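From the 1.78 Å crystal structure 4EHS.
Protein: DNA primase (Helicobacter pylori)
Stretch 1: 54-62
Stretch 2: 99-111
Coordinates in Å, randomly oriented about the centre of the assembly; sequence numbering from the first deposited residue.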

# COMPACT_ATOMS: atom_id res chain seq x y z
N TYR A 54 6.34 0.55 0.07
CA TYR A 54 5.78 0.88 -1.30
C TYR A 54 5.53 -0.37 -2.14
O TYR A 54 4.63 -0.38 -2.99
CB TYR A 54 6.74 1.81 -2.05
CG TYR A 54 6.93 3.10 -1.32
CD1 TYR A 54 5.95 4.10 -1.33
CD2 TYR A 54 8.07 3.30 -0.52
CE1 TYR A 54 6.15 5.30 -0.62
CE2 TYR A 54 8.25 4.46 0.21
CZ TYR A 54 7.25 5.44 0.17
OH TYR A 54 7.45 6.60 0.88
N ILE A 55 6.32 -1.44 -1.94
CA ILE A 55 6.17 -2.59 -2.76
C ILE A 55 6.01 -3.82 -1.89
O ILE A 55 6.41 -3.86 -0.68
CB ILE A 55 7.32 -2.78 -3.83
CG1 ILE A 55 8.68 -2.87 -3.11
CG2 ILE A 55 7.33 -1.61 -4.81
CD1 ILE A 55 9.83 -3.41 -3.91
N HIS A 56 5.43 -4.81 -2.50
CA HIS A 56 5.38 -6.14 -1.92
C HIS A 56 5.72 -7.16 -2.97
O HIS A 56 5.90 -6.86 -4.18
CB HIS A 56 3.97 -6.37 -1.32
CG HIS A 56 2.87 -6.22 -2.34
ND1 HIS A 56 2.58 -7.19 -3.23
CD2 HIS A 56 2.04 -5.15 -2.66
CE1 HIS A 56 1.61 -6.78 -4.07
NE2 HIS A 56 1.28 -5.53 -3.73
N SER A 57 5.77 -8.42 -2.53
CA SER A 57 6.08 -9.54 -3.36
C SER A 57 5.28 -9.63 -4.68
O SER A 57 5.87 -9.89 -5.74
CB SER A 57 5.88 -10.79 -2.49
OG SER A 57 6.04 -11.91 -3.27
N GLY A 58 3.96 -9.39 -4.64
CA GLY A 58 3.09 -9.33 -5.83
C GLY A 58 3.49 -8.44 -6.99
O GLY A 58 3.07 -8.68 -8.13
N VAL A 59 4.33 -7.45 -6.72
CA VAL A 59 4.72 -6.47 -7.70
C VAL A 59 5.63 -7.12 -8.74
O VAL A 59 5.56 -6.79 -9.93
CB VAL A 59 5.43 -5.27 -7.05
CG1 VAL A 59 5.88 -4.29 -8.11
CG2 VAL A 59 4.47 -4.50 -6.14
N PHE A 60 6.40 -8.09 -8.28
CA PHE A 60 7.45 -8.76 -9.12
C PHE A 60 6.84 -9.81 -10.02
O PHE A 60 6.13 -10.69 -9.54
CB PHE A 60 8.50 -9.41 -8.21
CG PHE A 60 9.31 -8.41 -7.45
CD1 PHE A 60 10.48 -7.87 -8.04
CD2 PHE A 60 8.93 -7.93 -6.17
CE1 PHE A 60 11.23 -6.90 -7.40
CE2 PHE A 60 9.70 -6.95 -5.52
CZ PHE A 60 10.86 -6.43 -6.13
N LEU A 61 7.14 -9.72 -11.31
CA LEU A 61 6.71 -10.73 -12.30
C LEU A 61 7.81 -11.73 -12.65
O LEU A 61 7.50 -12.77 -13.25
CB LEU A 61 6.23 -10.07 -13.58
CG LEU A 61 5.18 -8.96 -13.43
CD1 LEU A 61 4.60 -8.55 -14.78
CD2 LEU A 61 4.12 -9.42 -12.47
N HIS A 62 9.05 -11.43 -12.25
CA HIS A 62 10.19 -12.29 -12.63
C HIS A 62 10.97 -12.78 -11.49
O HIS A 62 11.53 -13.88 -11.57
CB HIS A 62 11.12 -11.56 -13.61
CG HIS A 62 10.43 -11.13 -14.86
ND1 HIS A 62 10.11 -12.02 -15.86
CD2 HIS A 62 9.96 -9.90 -15.25
CE1 HIS A 62 9.45 -11.35 -16.84
NE2 HIS A 62 9.38 -10.06 -16.50
N GLU A 99 15.44 3.69 -9.42
CA GLU A 99 15.07 2.39 -9.95
C GLU A 99 13.83 1.88 -9.24
O GLU A 99 13.01 1.25 -9.89
CB GLU A 99 16.16 1.34 -9.72
CG GLU A 99 17.58 1.71 -10.18
CD GLU A 99 17.67 2.21 -11.60
OE1 GLU A 99 16.71 1.99 -12.38
OE2 GLU A 99 18.71 2.86 -11.95
N LEU A 100 13.66 2.19 -7.93
CA LEU A 100 12.40 1.75 -7.26
C LEU A 100 11.21 2.51 -7.93
O LEU A 100 10.13 1.93 -8.26
CB LEU A 100 12.49 2.02 -5.73
CG LEU A 100 11.20 1.65 -5.00
CD1 LEU A 100 10.75 0.19 -5.11
CD2 LEU A 100 11.42 2.09 -3.54
N ARG A 101 11.41 3.79 -8.17
CA ARG A 101 10.34 4.58 -8.77
C ARG A 101 9.98 4.02 -10.17
O ARG A 101 8.80 3.95 -10.56
CB ARG A 101 10.72 6.08 -8.86
CG ARG A 101 10.48 6.93 -7.61
CD ARG A 101 10.46 8.49 -7.87
NE ARG A 101 11.57 8.89 -8.70
CZ ARG A 101 12.83 9.06 -8.27
NH1 ARG A 101 13.13 8.96 -6.97
NH2 ARG A 101 13.79 9.39 -9.15
N LEU A 102 10.98 3.61 -10.94
CA LEU A 102 10.68 3.08 -12.27
C LEU A 102 9.95 1.76 -12.22
O LEU A 102 9.05 1.56 -12.99
CB LEU A 102 12.02 2.96 -13.05
CG LEU A 102 11.89 2.50 -14.49
CD1 LEU A 102 11.15 3.57 -15.25
CD2 LEU A 102 13.31 2.22 -15.09
N LEU A 103 10.30 0.88 -11.25
CA LEU A 103 9.59 -0.35 -11.09
C LEU A 103 8.11 -0.10 -10.76
O LEU A 103 7.21 -0.73 -11.35
CB LEU A 103 10.22 -1.16 -9.94
CG LEU A 103 9.61 -2.55 -9.76
CD1 LEU A 103 10.01 -3.40 -10.92
CD2 LEU A 103 10.22 -3.08 -8.47
N ILE A 104 7.88 0.84 -9.83
CA ILE A 104 6.50 1.18 -9.47
C ILE A 104 5.76 1.80 -10.63
O ILE A 104 4.59 1.42 -10.86
CB ILE A 104 6.46 2.06 -8.22
CG1 ILE A 104 7.07 1.30 -7.02
CG2 ILE A 104 5.01 2.46 -7.86
CD1 ILE A 104 7.43 2.27 -5.86
N LEU A 105 6.40 2.76 -11.31
CA LEU A 105 5.82 3.40 -12.53
C LEU A 105 5.41 2.34 -13.54
O LEU A 105 4.24 2.34 -14.01
CB LEU A 105 6.76 4.46 -13.15
CG LEU A 105 6.32 5.11 -14.48
CD1 LEU A 105 5.17 6.07 -14.30
CD2 LEU A 105 7.46 5.83 -15.15
N ARG A 106 6.31 1.40 -13.87
CA ARG A 106 5.90 0.25 -14.68
C ARG A 106 4.68 -0.54 -14.25
O ARG A 106 3.79 -0.85 -15.07
CB ARG A 106 7.06 -0.69 -14.95
CG ARG A 106 8.06 0.13 -15.79
CD ARG A 106 9.03 -0.80 -16.46
NE ARG A 106 9.97 -0.05 -17.34
CZ ARG A 106 11.01 -0.70 -17.89
NH1 ARG A 106 11.17 -2.00 -17.67
NH2 ARG A 106 11.87 -0.04 -18.63
N TYR A 107 4.60 -0.82 -12.95
CA TYR A 107 3.42 -1.49 -12.40
C TYR A 107 2.14 -0.68 -12.74
O TYR A 107 1.16 -1.24 -13.21
CB TYR A 107 3.59 -1.62 -10.88
CG TYR A 107 2.35 -2.15 -10.23
CD1 TYR A 107 2.14 -3.52 -10.08
CD2 TYR A 107 1.39 -1.27 -9.75
CE1 TYR A 107 0.97 -4.02 -9.50
CE2 TYR A 107 0.23 -1.75 -9.18
CZ TYR A 107 0.04 -3.12 -9.02
OH TYR A 107 -1.15 -3.56 -8.42
N PHE A 108 2.15 0.59 -12.48
CA PHE A 108 0.94 1.41 -12.74
C PHE A 108 0.65 1.60 -14.23
O PHE A 108 -0.54 1.65 -14.63
CB PHE A 108 0.97 2.74 -12.01
CG PHE A 108 0.71 2.63 -10.54
CD1 PHE A 108 -0.56 2.32 -10.05
CD2 PHE A 108 1.73 2.82 -9.62
CE1 PHE A 108 -0.80 2.21 -8.68
CE2 PHE A 108 1.49 2.77 -8.24
CZ PHE A 108 0.25 2.42 -7.76
N GLU A 109 1.69 1.63 -15.06
CA GLU A 109 1.45 1.68 -16.51
C GLU A 109 0.73 0.41 -16.96
O GLU A 109 -0.25 0.49 -17.74
CB GLU A 109 2.80 1.94 -17.24
CG GLU A 109 3.26 3.40 -17.13
CD GLU A 109 4.65 3.64 -17.77
OE1 GLU A 109 5.40 2.64 -17.93
OE2 GLU A 109 4.97 4.82 -18.09
N ARG A 110 1.16 -0.76 -16.48
CA ARG A 110 0.45 -1.98 -16.72
C ARG A 110 -1.01 -1.95 -16.21
O ARG A 110 -1.89 -2.52 -16.86
CB ARG A 110 1.15 -3.19 -16.10
CG ARG A 110 2.46 -3.57 -16.81
CD ARG A 110 3.04 -4.89 -16.33
NE ARG A 110 3.18 -5.12 -14.89
CZ ARG A 110 4.21 -4.71 -14.13
NH1 ARG A 110 5.20 -3.99 -14.66
NH2 ARG A 110 4.24 -5.04 -12.84
N GLN A 111 -1.23 -1.37 -15.04
CA GLN A 111 -2.58 -1.25 -14.51
C GLN A 111 -3.49 -0.53 -15.48
O GLN A 111 -4.64 -0.91 -15.62
CB GLN A 111 -2.58 -0.51 -13.17
CG GLN A 111 -2.06 -1.37 -12.04
CD GLN A 111 -2.73 -2.71 -11.98
OE1 GLN A 111 -2.09 -3.74 -12.17
NE2 GLN A 111 -4.01 -2.72 -11.71

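The packing of residues 54-62 of this DNA primase against the helix of residues 99-111 is an almost wholly apolar contact, in which an irregular segment is laid along one side of a helix without a single hydrogen bond between them. The example illustrates a general principle: a helix offers a neighbour the side chains that recur every three or four residues, here Leu100, Leu103, Ile104, Tyr107 and Arg110, while its backbone amides remain engaged in the helix's own ladder, as in Tyr107 N to Leu103 O at 3.1 Å.

At one end, Ile55 points toward the helix and sets its CG2 methyl 3.9 Å from Leu100 CD1 and 3.7 Å from Ile104 CG1, so that one methyl touches residues a helical turn apart. Tyr54 adds its CB, 3.9 Å from Ile104 CD1, although the end of its side chain leads away.

The chain then makes a short 3-10 turn, tied by Val59 N to His56 O at 3.0 Å. Val59, with the largest covered area of any residue here, closes this turn; its CG1 lies 4.4 Å from Leu103 CG and 4.3 Å from Tyr107 CD1, again spanning one turn of helix. Phe60 shows that the CA-to-CB direction need not settle a contact: that bond points away, yet the ring returns to bring CE1 within 4.1 Å of Leu103 CD2.

Polarity enters at the far end through Arg110. Leu61 CD1 sits over one face of its guanidinium, 3.7 Å from Arg110 NE, a placement suited to a planar group that directs its N-H bonds outward in its own plane. Val59 O approaches Arg110 NH2 obliquely at 3.6 Å, a proximity rather than a hydrogen bond. Apolar side-chain packing therefore dominates this contact, which buries 440 Å² in total, counting both sides.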